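Secreted protein (Streptomyces lividans TK24, PDB 5LXZ) probably acts as a secreted copper-radical oxidase of the AA5 family, related to galactose oxidase, that oxidises alcohol groups to aldehydes at a mononuclear copper site. Local coordinates at residues D416-G422 and Q437-P443; S380-I385 and D397-K403; R224-E228 and K238-M242; N27-A31 and L78-H83. The protein carries 1 engineered substitution. All coordinates share one frame; numbering follows the deposited sequence. Where two conformers were deposited one is given.

Interaction 1. Residues D416-G422 and Q437-P443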
# COMPACT_ATOMS: atom_id res chain seq x y z
N ASP A 416 -19.57 -6.11 -8.65
CA ASP A 416 -19.65 -4.83 -7.92
C ASP A 416 -19.61 -4.97 -6.41
O ASP A 416 -19.65 -3.94 -5.69
CB ASP A 416 -20.79 -3.92 -8.33
CG ASP A 416 -20.76 -3.55 -9.78
OD1 ASP A 416 -19.68 -3.49 -10.39
OD2 ASP A 416 -21.85 -3.26 -10.34
N SER A 417 -19.51 -6.18 -5.90
CA SER A 417 -19.18 -6.35 -4.50
C SER A 417 -17.70 -6.08 -4.23
O SER A 417 -16.88 -6.06 -5.14
CB SER A 417 -19.61 -7.73 -4.00
OG SER A 417 -18.82 -8.78 -4.47
N VAL A 418 -17.40 -5.80 -2.97
CA VAL A 418 -16.04 -5.65 -2.50
C VAL A 418 -15.80 -6.66 -1.39
O VAL A 418 -16.49 -6.65 -0.39
CB VAL A 418 -15.74 -4.24 -2.00
CG1 VAL A 418 -14.27 -4.12 -1.57
CG2 VAL A 418 -16.04 -3.22 -3.09
N LEU A 419 -14.84 -7.52 -1.54
CA LEU A 419 -14.45 -8.47 -0.52
C LEU A 419 -13.54 -7.82 0.49
O LEU A 419 -12.45 -7.37 0.10
CB LEU A 419 -13.78 -9.69 -1.14
CG LEU A 419 -13.29 -10.79 -0.21
CD1 LEU A 419 -14.41 -11.43 0.56
CD2 LEU A 419 -12.47 -11.82 -0.99
N VAL A 420 -13.95 -7.77 1.75
CA VAL A 420 -13.20 -7.17 2.83
C VAL A 420 -12.91 -8.27 3.82
O VAL A 420 -13.84 -8.89 4.37
CB VAL A 420 -14.00 -6.03 3.49
CG1 VAL A 420 -13.24 -5.46 4.66
CG2 VAL A 420 -14.33 -4.97 2.46
N SER A 421 -11.64 -8.60 4.01
CA SER A 421 -11.25 -9.81 4.74
C SER A 421 -10.02 -9.61 5.58
O SER A 421 -9.12 -8.86 5.23
CB SER A 421 -11.04 -10.96 3.71
OG SER A 421 -10.83 -12.21 4.34
N GLY A 422 -9.94 -10.39 6.64
CA GLY A 422 -8.74 -10.45 7.42
C GLY A 422 -8.45 -9.19 8.19
O GLY A 422 -9.37 -8.43 8.55
N GLN A 437 -12.30 -13.29 9.62
CA GLN A 437 -13.62 -12.94 9.14
C GLN A 437 -13.52 -12.33 7.78
O GLN A 437 -12.52 -11.63 7.50
CB GLN A 437 -14.34 -11.94 10.02
CG GLN A 437 -14.56 -12.42 11.43
CD GLN A 437 -15.27 -11.40 12.29
OE1 GLN A 437 -15.55 -10.27 11.88
NE2 GLN A 437 -15.54 -11.80 13.53
N ALA A 438 -14.46 -12.63 6.92
CA ALA A 438 -14.59 -12.03 5.61
C ALA A 438 -16.00 -11.57 5.37
O ALA A 438 -16.96 -12.24 5.82
CB ALA A 438 -14.17 -12.99 4.51
N ARG A 439 -16.16 -10.50 4.60
CA ARG A 439 -17.41 -9.92 4.27
C ARG A 439 -17.41 -9.48 2.83
O ARG A 439 -16.37 -9.12 2.27
CB ARG A 439 -17.69 -8.68 5.11
CG ARG A 439 -17.89 -8.96 6.58
CD ARG A 439 -17.72 -7.69 7.38
NE ARG A 439 -18.07 -7.92 8.78
CZ ARG A 439 -17.32 -8.57 9.66
NH1 ARG A 439 -16.10 -9.00 9.35
NH2 ARG A 439 -17.79 -8.80 10.91
N LEU A 440 -18.59 -9.48 2.24
CA LEU A 440 -18.84 -8.77 1.01
C LEU A 440 -19.55 -7.47 1.30
O LEU A 440 -20.61 -7.45 1.96
CB LEU A 440 -19.66 -9.62 0.04
CG LEU A 440 -19.03 -10.89 -0.50
CD1 LEU A 440 -20.07 -11.69 -1.25
CD2 LEU A 440 -17.81 -10.62 -1.38
N TYR A 441 -18.99 -6.36 0.83
CA TYR A 441 -19.67 -5.06 0.85
C TYR A 441 -20.45 -4.94 -0.44
O TYR A 441 -19.94 -5.23 -1.53
CB TYR A 441 -18.66 -3.92 0.92
CG TYR A 441 -19.32 -2.58 0.82
CD1 TYR A 441 -20.16 -2.11 1.84
CD2 TYR A 441 -19.18 -1.81 -0.32
CE1 TYR A 441 -20.82 -0.90 1.69
CE2 TYR A 441 -19.79 -0.60 -0.44
CZ TYR A 441 -20.63 -0.14 0.56
OH TYR A 441 -21.27 1.07 0.41
N HIS A 442 -21.71 -4.54 -0.32
CA HIS A 442 -22.58 -4.39 -1.45
C HIS A 442 -22.88 -2.90 -1.60
O HIS A 442 -23.59 -2.35 -0.77
CB HIS A 442 -23.86 -5.16 -1.16
CG HIS A 442 -23.66 -6.64 -1.11
ND1 HIS A 442 -23.38 -7.39 -2.23
CD2 HIS A 442 -23.67 -7.50 -0.07
CE1 HIS A 442 -23.25 -8.66 -1.88
NE2 HIS A 442 -23.43 -8.75 -0.58
N PRO A 443 -22.30 -2.22 -2.61
CA PRO A 443 -22.53 -0.75 -2.72
C PRO A 443 -24.00 -0.36 -2.94
O PRO A 443 -24.42 0.71 -2.49
CB PRO A 443 -21.67 -0.33 -3.92
CG PRO A 443 -20.67 -1.41 -4.08
CD PRO A 443 -21.26 -2.69 -3.54
O HOH W 1 -14.38 -8.53 7.14
O HOH W 2 -12.04 -8.96 8.63
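V418 and Y441 form a hydrogen-bonded antiparallel pair, V418 N reaching Y441 O at 3.0 Å and Y441 N returning to V418 O. V420 and R439 repeat the exchange, the N-H...O angle being 173° for V420 N to R439 O, and G422 N closes the series on Q437 O. On the face carrying L419, S421, A438 and L440, the leucines cross obliquely: with CG of L419 anti to its backbone N (chi1 179°), its CD1 lies 4.0 Å from CD2 of L440. OG of S421 rests 3.4 Å from CB of A438. On the other face, CG2 of V418 approaches the Y441 ring at its edge. At the loop end D416 O, buried without a polar partner, meets P443 CD at 3.0 Å.

R439 is tied within its own segment: NH1 and NH2 both donate to OE1 of Q437, which lies in the guanidinium plane, and NH1 also donates to water 1, which donates to V420 O. Farther out, D416 forms salt bridges with R539 and K537. Strands 418-421 and 438-442 are the middle strands of a four-stranded antiparallel sheet within a Kelch motif, a blade of the beta-propeller.

Interaction 2. Residues S380-I385 and D397-K403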
# COMPACT_ATOMS: atom_id res chain seq x y z
N SER A 380 -9.89 0.69 14.31
CA SER A 380 -11.19 1.17 13.85
C SER A 380 -12.04 0.05 13.27
O SER A 380 -11.55 -0.75 12.47
CB SER A 380 -11.01 2.22 12.76
OG SER A 380 -12.25 2.70 12.31
N GLU A 381 -13.30 -0.02 13.65
CA GLU A 381 -14.24 -0.90 13.01
C GLU A 381 -15.04 -0.21 11.89
O GLU A 381 -15.93 -0.82 11.30
CB GLU A 381 -15.19 -1.53 14.05
CG GLU A 381 -16.15 -0.54 14.64
CD GLU A 381 -16.96 -1.15 15.78
OE1 GLU A 381 -16.42 -1.94 16.58
OE2 GLU A 381 -18.15 -0.82 15.80
N LYS A 382 -14.73 1.04 11.57
CA LYS A 382 -15.55 1.80 10.65
C LYS A 382 -15.13 1.69 9.20
O LYS A 382 -13.93 1.51 8.87
CB LYS A 382 -15.62 3.26 11.06
CG LYS A 382 -16.38 3.38 12.38
CD LYS A 382 -16.61 4.80 12.83
CE LYS A 382 -17.66 4.81 13.95
NZ LYS A 382 -18.21 6.17 14.10
N THR A 383 -16.13 1.85 8.36
CA THR A 383 -15.94 2.26 6.99
C THR A 383 -16.37 3.68 6.83
O THR A 383 -17.32 4.14 7.49
CB THR A 383 -16.63 1.37 5.93
OG1 THR A 383 -18.03 1.46 6.06
CG2 THR A 383 -16.16 -0.04 6.08
N ARG A 384 -15.68 4.42 5.97
CA ARG A 384 -15.99 5.83 5.73
C ARG A 384 -16.03 6.02 4.23
O ARG A 384 -15.07 5.64 3.57
CB ARG A 384 -15.00 6.75 6.41
CG ARG A 384 -14.75 6.46 7.89
CD ARG A 384 -13.80 5.28 8.14
NE ARG A 384 -12.75 5.59 9.10
CZ ARG A 384 -11.71 4.80 9.31
NH1 ARG A 384 -11.66 3.61 8.72
NH2 ARG A 384 -10.70 5.19 10.08
N ILE A 385 -17.07 6.65 3.71
CA ILE A 385 -17.28 6.73 2.28
C ILE A 385 -17.36 8.19 1.88
O ILE A 385 -18.14 8.93 2.50
CB ILE A 385 -18.55 6.02 1.87
CG1 ILE A 385 -18.49 4.55 2.27
CG2 ILE A 385 -18.76 6.18 0.39
CD1 ILE A 385 -19.78 3.77 2.09
N ASP A 397 -20.04 7.78 7.49
CA ASP A 397 -19.79 6.40 7.87
C ASP A 397 -20.60 5.46 6.99
O ASP A 397 -21.77 5.73 6.66
CB ASP A 397 -20.16 6.12 9.34
CG ASP A 397 -19.24 6.77 10.32
OD1 ASP A 397 -18.25 7.42 9.90
OD2 ASP A 397 -19.47 6.64 11.57
N GLY A 398 -19.96 4.36 6.61
CA GLY A 398 -20.64 3.22 5.99
C GLY A 398 -20.91 2.17 7.04
O GLY A 398 -20.87 2.42 8.26
N PRO A 399 -21.19 0.94 6.60
CA PRO A 399 -21.40 -0.12 7.57
C PRO A 399 -20.15 -0.46 8.35
O PRO A 399 -19.02 -0.37 7.82
CB PRO A 399 -21.83 -1.32 6.68
CG PRO A 399 -21.14 -1.05 5.39
CD PRO A 399 -21.15 0.43 5.21
N SER A 400 -20.33 -0.88 9.58
CA SER A 400 -19.21 -1.25 10.41
C SER A 400 -18.85 -2.72 10.40
O SER A 400 -19.71 -3.57 10.17
CB SER A 400 -19.45 -0.83 11.86
OG SER A 400 -19.52 0.58 11.92
N LEU A 401 -17.58 -2.99 10.67
CA LEU A 401 -17.08 -4.30 10.99
C LEU A 401 -17.48 -4.63 12.43
O LEU A 401 -17.95 -3.74 13.17
CB LEU A 401 -15.57 -4.32 10.85
CG LEU A 401 -15.04 -3.92 9.48
CD1 LEU A 401 -13.56 -3.61 9.53
CD2 LEU A 401 -15.33 -4.99 8.45
N GLU A 402 -17.27 -5.86 12.83
CA GLU A 402 -17.56 -6.26 14.22
C GLU A 402 -16.49 -5.75 15.18
O GLU A 402 -16.81 -5.35 16.29
CB GLU A 402 -17.75 -7.78 14.36
CG GLU A 402 -18.02 -8.24 15.80
CD GLU A 402 -17.90 -9.73 16.05
OE1 GLU A 402 -17.47 -10.48 15.18
OE2 GLU A 402 -18.28 -10.16 17.19
N LYS A 403 -15.22 -5.76 14.77
CA LYS A 403 -14.10 -5.47 15.63
C LYS A 403 -13.24 -4.43 14.95
O LYS A 403 -13.24 -4.36 13.74
CB LYS A 403 -13.25 -6.73 15.81
CG LYS A 403 -14.00 -7.83 16.55
CD LYS A 403 -13.22 -9.11 16.52
CE LYS A 403 -14.05 -10.21 17.18
NZ LYS A 403 -13.26 -11.44 17.34
O HOH W 3 -19.11 1.38 14.55
O HOH W 4 -19.88 -3.08 14.96
O HOH W 5 -18.72 2.37 9.92
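T383 and G398 mark the tight part of this contact, with G398 N donating to T383 O over 2.8 Å. The N-H comes from well above the carbonyl plane, 54° out of it, as the chain turns away from its single bridge, the non-hydrogen-bonded pair R384 with D397. With OG1 set between its backbone N and carbonyl carbon (chi1 66°), T383 donates a hydrogen bond from OG1 to P399 O at 2.7 Å. T383 OG1 also lies 3.4 Å from P399 CD, and so sits against both the carbonyl oxygen and the ring of that proline. Close packing continues at CD1 of I385, which meets the bare CA of G398 at 4.0 Å. A second backbone bond runs from L401 N to E381 O, in the carbonyl plane.

The solvent side, where S400 is exposed, is held by charge and water. K382 stretches out fully and lays its aliphatic end obliquely across D397, so that NZ forms a salt bridge of 2.9 Å with OD2 on the syn side of the carboxylate; OD1 of D397 is bonded instead to S344. E381 OE2 accepts from water 3, which bonds S400 OG, and from water 4, which donates to L401 O. Water 5 accepts from T383 N, donates to G398 O at 2.7 Å and also bonds S400 OG.

Strand 383-387 runs between strands 364-368 and 395-397 in one propeller blade. Segment 397-403 connects its outermost strand to the next blade, where P399 and L401 pack on F448 of strand 447-450 and I385 on Y441 of strand 438-442.

Interaction 3. Residues R224-E228 and K238-M242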
# COMPACT_ATOMS: atom_id res chain seq x y z
N ARG A 224 17.08 4.31 -4.25
CA ARG A 224 16.58 5.05 -5.39
C ARG A 224 16.17 4.17 -6.56
O ARG A 224 15.59 4.68 -7.52
CB ARG A 224 17.63 6.03 -5.89
CG ARG A 224 18.05 7.05 -4.86
CD ARG A 224 19.13 8.03 -5.36
NE ARG A 224 19.36 8.95 -4.25
CZ ARG A 224 20.12 8.71 -3.16
NH1 ARG A 224 20.82 7.58 -3.01
NH2 ARG A 224 20.19 9.61 -2.17
N ASP A 225 16.50 2.89 -6.52
CA ASP A 225 16.38 2.00 -7.66
C ASP A 225 14.99 1.97 -8.26
O ASP A 225 14.00 1.96 -7.52
CB ASP A 225 16.72 0.56 -7.28
CG ASP A 225 18.12 0.39 -6.70
OD1 ASP A 225 18.68 1.31 -6.07
OD2 ASP A 225 18.66 -0.74 -6.85
N ALA A 226 14.91 1.87 -9.57
CA ALA A 226 13.67 1.68 -10.27
C ALA A 226 13.78 0.72 -11.42
O ALA A 226 14.81 0.68 -12.13
CB ALA A 226 13.14 3.00 -10.77
N PHE A 227 12.71 -0.04 -11.65
CA PHE A 227 12.69 -1.03 -12.71
C PHE A 227 11.31 -1.02 -13.36
O PHE A 227 10.34 -0.61 -12.75
CB PHE A 227 12.90 -2.44 -12.13
CG PHE A 227 14.17 -2.61 -11.38
CD1 PHE A 227 14.27 -2.24 -10.05
CD2 PHE A 227 15.32 -3.03 -12.05
CE1 PHE A 227 15.47 -2.36 -9.36
CE2 PHE A 227 16.53 -3.11 -11.36
CZ PHE A 227 16.59 -2.80 -10.04
N GLU A 228 11.23 -1.51 -14.58
CA GLU A 228 9.97 -1.92 -15.14
C GLU A 228 9.95 -3.44 -15.17
O GLU A 228 10.86 -4.04 -15.72
CB GLU A 228 9.75 -1.35 -16.51
CG GLU A 228 9.53 0.15 -16.54
CD GLU A 228 9.21 0.68 -17.93
OE1 GLU A 228 8.85 -0.13 -18.83
OE2 GLU A 228 9.28 1.91 -18.15
N LYS A 238 16.04 -2.53 -15.67
CA LYS A 238 16.48 -1.35 -14.98
C LYS A 238 16.13 -0.10 -15.80
O LYS A 238 16.32 -0.09 -17.03
CB LYS A 238 18.01 -1.39 -14.78
CG LYS A 238 18.55 -0.24 -13.96
CD LYS A 238 19.98 -0.55 -13.50
CE LYS A 238 20.44 0.37 -12.38
NZ LYS A 238 20.60 1.77 -12.82
N VAL A 239 15.56 0.90 -15.14
CA VAL A 239 15.34 2.21 -15.71
C VAL A 239 16.05 3.24 -14.87
O VAL A 239 16.72 2.90 -13.91
CB VAL A 239 13.80 2.49 -15.87
CG1 VAL A 239 13.19 1.48 -16.85
CG2 VAL A 239 13.05 2.59 -14.54
N ASP A 240 15.86 4.52 -15.17
CA ASP A 240 16.58 5.52 -14.35
C ASP A 240 16.17 5.41 -12.89
O ASP A 240 14.96 5.24 -12.62
CB ASP A 240 16.29 6.95 -14.79
CG ASP A 240 17.00 7.35 -16.05
OD1 ASP A 240 17.59 6.48 -16.76
OD2 ASP A 240 16.86 8.55 -16.36
N PRO A 241 17.13 5.54 -11.97
CA PRO A 241 16.75 5.63 -10.57
C PRO A 241 16.02 6.95 -10.28
O PRO A 241 16.20 7.94 -10.98
CB PRO A 241 18.08 5.62 -9.86
CG PRO A 241 19.05 6.26 -10.82
CD PRO A 241 18.60 5.72 -12.13
N MET A 242 15.20 6.94 -9.24
CA MET A 242 14.62 8.17 -8.73
C MET A 242 15.72 9.11 -8.22
O MET A 242 16.83 8.69 -7.87
CB MET A 242 13.66 7.88 -7.57
CG MET A 242 12.47 7.10 -8.02
SD MET A 242 11.31 6.77 -6.69
CE MET A 242 12.32 5.77 -5.60
O HOH W 6 17.36 2.21 -11.28
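A226 and V239 are joined through the backbone, V239 N donating to A226 O at 3.1 Å along a nearly straight N-H...O line of 171°, where strands 226-230 and 235-238 form a beta hairpin. Farther along, M242 N reaches R224 O at 2.9 Å with a more bent angle. Between these bonds the two backbones part and water 6 spans them: it accepts from A226 N and donates to V239 O, at 2.8 Å.

Side-chain packing flanks these bonds. CB of A226 points into the other segment, lying 3.8 Å from CG2 of V239; a polar atom, D240 O, is also close to it at 3.4 Å. V239 holds CG1 beside its backbone N (chi1 -62°), which brings that methyl to CG of E228 at about a right angle between the two side chains. The F227 ring approaches the backbone of K238, CD2 to CA 3.6 Å, in their non-hydrogen-bonded pair.

The polar ends of E228 and R224 have partners outside the segments: E228 bonds Y279 and N90, and R224 NE bonds H243 O. The CB, CG and CD of R224 run alongside M242 O. Cohesion across the contact thus comes from main-chain hydrogen bonds, one bridging water and dispersion, with no direct salt bridge between the segments.

Interaction 4. Residues N27-A31 and L78-H83. With EDO (1,2-ethanediol), chain P.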
# COMPACT_ATOMS: atom_id res chain seq x y z
N ASN A 27 8.64 -14.89 1.55
CA ASN A 27 7.79 -13.98 2.31
C ASN A 27 7.20 -12.93 1.36
O ASN A 27 7.74 -11.84 1.25
CB ASN A 27 8.57 -13.29 3.41
CG ASN A 27 9.15 -14.26 4.44
OD1 ASN A 27 8.85 -15.45 4.44
ND2 ASN A 27 9.95 -13.72 5.33
N THR A 28 6.12 -13.29 0.69
CA THR A 28 5.53 -12.36 -0.27
C THR A 28 4.93 -11.16 0.45
O THR A 28 4.03 -11.29 1.28
CB THR A 28 4.42 -13.04 -1.11
OG1 THR A 28 4.98 -14.19 -1.75
CG2 THR A 28 3.87 -12.08 -2.16
N ILE A 29 5.38 -9.98 0.07
CA ILE A 29 4.92 -8.71 0.66
C ILE A 29 4.22 -7.81 -0.38
O ILE A 29 3.42 -6.96 -0.01
CB ILE A 29 6.08 -7.98 1.35
CG1 ILE A 29 6.56 -8.86 2.53
CG2 ILE A 29 5.71 -6.60 1.84
CD1 ILE A 29 7.88 -8.41 3.10
N HIS A 30 4.44 -8.04 -1.67
CA HIS A 30 3.78 -7.33 -2.74
C HIS A 30 3.30 -8.36 -3.72
O HIS A 30 4.03 -9.33 -4.01
CB HIS A 30 4.80 -6.47 -3.49
CG HIS A 30 5.59 -5.54 -2.65
ND1 HIS A 30 5.40 -4.17 -2.63
CD2 HIS A 30 6.59 -5.77 -1.76
CE1 HIS A 30 6.25 -3.61 -1.79
NE2 HIS A 30 6.95 -4.56 -1.22
N ALA A 31 2.16 -8.13 -4.33
CA ALA A 31 1.77 -8.93 -5.47
C ALA A 31 1.04 -8.10 -6.48
O ALA A 31 0.39 -7.09 -6.14
CB ALA A 31 0.95 -10.12 -5.05
N LEU A 78 13.57 -5.24 -3.28
CA LEU A 78 12.28 -4.66 -3.71
C LEU A 78 11.18 -4.76 -2.69
O LEU A 78 10.06 -4.35 -2.94
CB LEU A 78 11.85 -5.26 -5.01
CG LEU A 78 12.85 -5.06 -6.12
CD1 LEU A 78 12.28 -5.66 -7.39
CD2 LEU A 78 13.28 -3.61 -6.29
N PHE A 79 11.50 -5.25 -1.51
CA PHE A 79 10.67 -5.10 -0.36
C PHE A 79 10.58 -3.58 -0.12
O PHE A 79 11.56 -2.91 -0.26
CB PHE A 79 11.40 -5.91 0.77
CG PHE A 79 10.98 -5.62 2.17
CD1 PHE A 79 9.65 -5.47 2.51
CD2 PHE A 79 11.95 -5.54 3.18
CE1 PHE A 79 9.29 -5.24 3.82
CE2 PHE A 79 11.60 -5.27 4.47
CZ PHE A 79 10.26 -5.13 4.80
N CYS A 80 9.46 -3.04 0.26
CA CYS A 80 9.43 -1.56 0.54
C CYS A 80 9.34 -0.68 -0.71
O CYS A 80 9.58 0.51 -0.64
CB CYS A 80 10.65 -0.98 1.35
SG CYS A 80 11.21 -1.76 2.89
N THR A 81 9.03 -1.27 -1.86
CA THR A 81 8.84 -0.48 -3.07
C THR A 81 7.43 -0.00 -3.24
O THR A 81 6.52 -0.48 -2.58
CB THR A 81 9.11 -1.36 -4.31
OG1 THR A 81 8.39 -2.61 -4.17
CG2 THR A 81 10.52 -1.59 -4.48
N GLY A 82 7.24 0.96 -4.15
CA GLY A 82 5.95 1.33 -4.66
C GLY A 82 5.85 0.84 -6.09
O GLY A 82 6.87 0.55 -6.72
N HIS A 83 4.64 0.75 -6.64
CA HIS A 83 4.48 0.10 -7.93
C HIS A 83 3.13 0.37 -8.52
O HIS A 83 2.12 0.40 -7.78
CB HIS A 83 4.74 -1.38 -7.87
CG HIS A 83 4.19 -2.03 -6.66
ND1 HIS A 83 2.88 -1.91 -6.27
CD2 HIS A 83 4.80 -2.76 -5.71
CE1 HIS A 83 2.69 -2.60 -5.16
NE2 HIS A 83 3.84 -3.10 -4.79
C1 EDO P . 2.15 1.41 -3.33
O1 EDO P . 2.74 0.35 -4.10
C2 EDO P . 1.40 2.32 -4.24
O2 EDO P . 2.30 2.49 -5.35
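H30 and H83 meet rim to rim, their ring planes 81° apart, neither covering the other. NE2 of H83 lies in the plane of the H30 ring at its edge, 2.9 Å from ND1 in a hydrogen bond whose donor could be either histidine. A second edge contact is the backbone N of C80, a weak donor to NE2 of H30 at 3.3 Å. One face of H30 carries OG1 of T81, 3.4 Å from CE1. The H83 ring has O1 of a 1,2-ethanediol, probably from the crystallisation liquor, over one face, 3.1 Å from CE1; O2 of that molecule accepts from H83 N. F79 meets I29 obliquely, CD1 to CD1 3.5 Å.

The backbone that presents these groups is a type II turn from L78 to T81, closed by OG1 of T81 donating to L78 O at 2.7 Å. With OG1 between backbone N and carbonyl carbon (chi1 48°), the hydroxyl serves both this bond and the H30 face. In the other segment, I29 and H30 both face V42, a classic beta bulge. The turn borders the copper site: C80 packs on Y248, a copper ligand, consistent with the thioether-linked cysteine-tyrosine cofactor known in galactose oxidase. F79 has its side chain about 4 Å from copper and its ring against H461, another ligand, which I29 also touches.

In the fold
From the N terminus the contacts follow in series, none nested or crossed. Interaction 4 closes the longest span, 46 residues, and joins strand 30-33 of one sheet to strand 81-85 of the next beside the copper site of Y248 and H461. Interaction 3 then closes a nine-residue hairpin span in the sheet that also contains 81-85; the two touch where F227 CE1 lies 4.0 Å from L78 CD2. Interaction 2 spans 11 residues at the edge of the sheet of strands 353-356 to 395-397, and interaction 1 spans 14 in the sheet that follows. Loops beside these sheets are joined by a probable hydrogen bond from Q437 NE2 to E402 OE1. Interactions 1 and 3 lie on opposite sides of the chain's centre, their centres about 35 Å apart.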